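Local coordinates for protein MdbA (Actinomyces oris, PDB 4Z7X) that probably catalyses disulfide bond formation as a thiol-disulfide oxidoreductase with a thioredoxin-like domain, linked to the sortase-mediated pilus assembly pathway, at residues 33-38 with 114-119. Sequence-based numbering, arbitrary orientation. Where two conformers were deposited one is given.
Sequences KQVLSD and VVLDEA. With 3CX ((2S)-3-(cyclohexylamino)-2-hydroxypropane-1-sulfonic acid), chain C.
Asp117 OD1 is gripped twice: Lys33 N donates to its syn lone pair at 2.8 Å with an N-H...O angle of 163°, and a water that accepts from Gln34 N donates to the same oxygen. OD2 of this carboxylate is hydrogen-bonded to Tyr177 OH, a second hold that should limit rotation of the group. Lys33 NZ stays 4.4 Å from Asp117 OD1, beyond a salt bridge. Instead its chain, bent at chi3 (-77°), carries CE past the carboxylate and brings NZ to the backbone Asp117 O at 3.0 Å, tilted 20° from the carbonyl plane, in the last turn of helix 103-118. Replacing Asp117 with an alanine would probably leave Lys33 N and the water without their shared acceptor and Tyr177 without its partner, so that the loop at Lys33 is held less firmly. In the modelled conformer of Gln34, a second water joins NE2 to Leu116 O, donating to that carbonyl at 2.6 Å, and the amide packs against cyclohexyl carbons of the bound sulfonic acid. Val35 CG2 meets Leu116 CD1 at 4.1 Å, the two side chains crossing at about a right angle, and both also touch Trp180 of helix 178-190. The other Leu116 branch, CD2, approaches CAE of the same ring at 3.7 Å. The contact thus illustrates how a carboxylate near a helix C-terminus can bind a loop through its backbone N-H, here beside a ligand pocket in a thioredoxin-family protein.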
loop_
_atom_site.group_PDB
_atom_site.type_symbol
_atom_site.label_atom_id
_atom_site.label_comp_id
_atom_site.label_asym_id
_atom_site.label_seq_id
_atom_site.Cartn_x
_atom_site.Cartn_y
_atom_site.Cartn_z
ATOM N N LYS A 33 -1.376 -12.414 -6.937
ATOM C CA LYS A 33 -1.471 -12.519 -8.397
ATOM C C LYS A 33 -1.360 -11.200 -9.137
ATOM O O LYS A 33 -0.867 -11.165 -10.249
ATOM C CB LYS A 33 -2.808 -13.181 -8.764
ATOM C CG LYS A 33 -2.938 -14.633 -8.332
ATOM C CD LYS A 33 -4.400 -15.106 -8.447
ATOM C CE LYS A 33 -5.267 -14.588 -7.284
ATOM N NZ LYS A 33 -6.720 -14.951 -7.354
ATOM N N GLN A 34 -1.873 -10.127 -8.564
ATOM C CA GLN A 34 -1.868 -8.839 -9.246
ATOM C C GLN A 34 -0.649 -7.974 -8.865
ATOM O O GLN A 34 -0.528 -6.860 -9.313
ATOM C CB GLN A 34 -3.204 -8.092 -9.050
ATOM C CG GLN A 34 -4.423 -8.830 -9.612
ATOM C CD GLN A 34 -5.613 -7.926 -9.887
ATOM O OE1 GLN A 34 -5.555 -7.073 -10.780
ATOM N NE2 GLN A 34 -6.731 -8.129 -9.139
ATOM N N VAL A 35 0.251 -8.492 -8.032
ATOM C CA VAL A 35 1.456 -7.772 -7.642
ATOM C C VAL A 35 2.506 -7.825 -8.747
ATOM O O VAL A 35 2.714 -8.829 -9.410
ATOM C CB VAL A 35 1.979 -8.264 -6.256
ATOM C CG1 VAL A 35 3.457 -7.986 -6.059
ATOM C CG2 VAL A 35 1.143 -7.577 -5.135
ATOM N N LEU A 36 3.205 -6.722 -8.883
ATOM C CA LEU A 36 4.230 -6.547 -9.894
ATOM C C LEU A 36 5.576 -7.112 -9.445
ATOM O O LEU A 36 5.754 -7.510 -8.291
ATOM C CB LEU A 36 4.336 -5.079 -10.244
ATOM C CG LEU A 36 3.102 -4.433 -10.838
ATOM C CD1 LEU A 36 3.358 -2.981 -11.067
ATOM C CD2 LEU A 36 2.704 -5.072 -12.140
ATOM N N SER A 37 6.544 -7.104 -10.363
ATOM C CA SER A 37 7.825 -7.749 -10.138
ATOM C C SER A 37 8.656 -7.053 -9.066
ATOM O O SER A 37 9.635 -7.616 -8.576
ATOM C CB SER A 37 8.615 -7.813 -11.446
ATOM O OG SER A 37 8.875 -6.522 -11.953
ATOM N N ASP A 38 8.254 -5.821 -8.704
ATOM C CA ASP A 38 8.925 -5.073 -7.614
ATOM C C ASP A 38 8.144 -5.069 -6.313
ATOM O O ASP A 38 8.427 -4.281 -5.429
ATOM C CB ASP A 38 9.275 -3.654 -8.038
ATOM C CG ASP A 38 8.062 -2.780 -8.217
ATOM O OD1 ASP A 38 6.927 -3.353 -8.214
ATOM O OD2 ASP A 38 8.237 -1.541 -8.399
ATOM N N VAL A 114 -4.086 -12.130 1.021
ATOM C CA VAL A 114 -5.363 -12.829 0.855
ATOM C C VAL A 114 -6.405 -11.864 0.277
ATOM O O VAL A 114 -7.146 -12.210 -0.628
ATOM C CB VAL A 114 -5.868 -13.368 2.221
ATOM C CG1 VAL A 114 -7.281 -13.926 2.095
ATOM C CG2 VAL A 114 -4.933 -14.417 2.834
ATOM N N VAL A 115 -6.444 -10.623 0.802
ATOM C CA VAL A 115 -7.393 -9.659 0.284
ATOM C C VAL A 115 -7.119 -9.362 -1.211
ATOM O O VAL A 115 -8.057 -9.303 -2.026
ATOM C CB VAL A 115 -7.439 -8.382 1.159
ATOM C CG1 VAL A 115 -8.339 -7.367 0.510
ATOM C CG2 VAL A 115 -7.924 -8.726 2.522
ATOM N N LEU A 116 -5.863 -9.110 -1.558
ATOM C CA LEU A 116 -5.540 -8.870 -2.959
ATOM C C LEU A 116 -5.969 -9.991 -3.871
ATOM O O LEU A 116 -6.466 -9.764 -4.974
ATOM C CB LEU A 116 -4.053 -8.615 -3.130
ATOM C CG LEU A 116 -3.571 -7.269 -2.566
ATOM C CD1 LEU A 116 -2.053 -7.177 -2.525
ATOM C CD2 LEU A 116 -4.119 -6.068 -3.351
ATOM N N ASP A 117 -5.748 -11.211 -3.422
ATOM C CA ASP A 117 -6.029 -12.364 -4.233
ATOM C C ASP A 117 -7.515 -12.739 -4.264
ATOM O O ASP A 117 -7.971 -13.265 -5.273
ATOM C CB ASP A 117 -5.234 -13.583 -3.739
ATOM C CG ASP A 117 -3.801 -13.620 -4.256
ATOM O OD1 ASP A 117 -3.461 -12.848 -5.186
ATOM O OD2 ASP A 117 -3.032 -14.491 -3.774
ATOM N N GLU A 118 -8.264 -12.492 -3.177
ATOM C CA GLU A 118 -9.624 -12.988 -3.074
ATOM C C GLU A 118 -10.714 -11.920 -2.956
ATOM O O GLU A 118 -11.895 -12.202 -3.200
ATOM C CB GLU A 118 -9.728 -13.940 -1.900
ATOM C CG GLU A 118 -8.769 -15.115 -2.012
ATOM C CD GLU A 118 -9.423 -16.419 -1.625
ATOM O OE1 GLU A 118 -10.372 -16.400 -0.813
ATOM O OE2 GLU A 118 -9.008 -17.459 -2.154
ATOM N N ALA A 119 -10.334 -10.710 -2.551
ATOM C CA ALA A 119 -11.295 -9.614 -2.376
ATOM C C ALA A 119 -10.660 -8.277 -2.806
ATOM O O ALA A 119 -10.621 -7.314 -2.033
ATOM C CB ALA A 119 -11.764 -9.543 -0.945
HETATM O OAA 3CX C . -8.827 -0.282 -15.010
HETATM O OAB 3CX C . -6.802 0.905 -14.029
HETATM O OAC 3CX C . -5.793 -0.586 -11.431
HETATM O OAD 3CX C . -6.468 -1.143 -15.097
HETATM C CAE 3CX C . -5.991 -4.644 -6.240
HETATM C CAF 3CX C . -5.012 -5.296 -7.181
HETATM C CAG 3CX C . -7.281 -4.126 -6.861
HETATM C CAH 3CX C . -4.852 -4.455 -8.449
HETATM C CAI 3CX C . -7.167 -3.310 -8.126
HETATM C CAJ 3CX C . -6.755 -2.694 -11.020
HETATM C CAK 3CX C . -7.612 -1.314 -12.907
HETATM N NAL 3CX C . -5.610 -2.914 -10.116
HETATM C CAM 3CX C . -6.364 -1.691 -12.094
HETATM C CAN 3CX C . -5.766 -3.257 -8.665
HETATM S SAO 3CX C . -7.384 -0.389 -14.275
HETATM O O HOH W 1 -3.694 -10.328 -6.270
HETATM O O HOH W 2 -6.851 -10.395 -7.467
#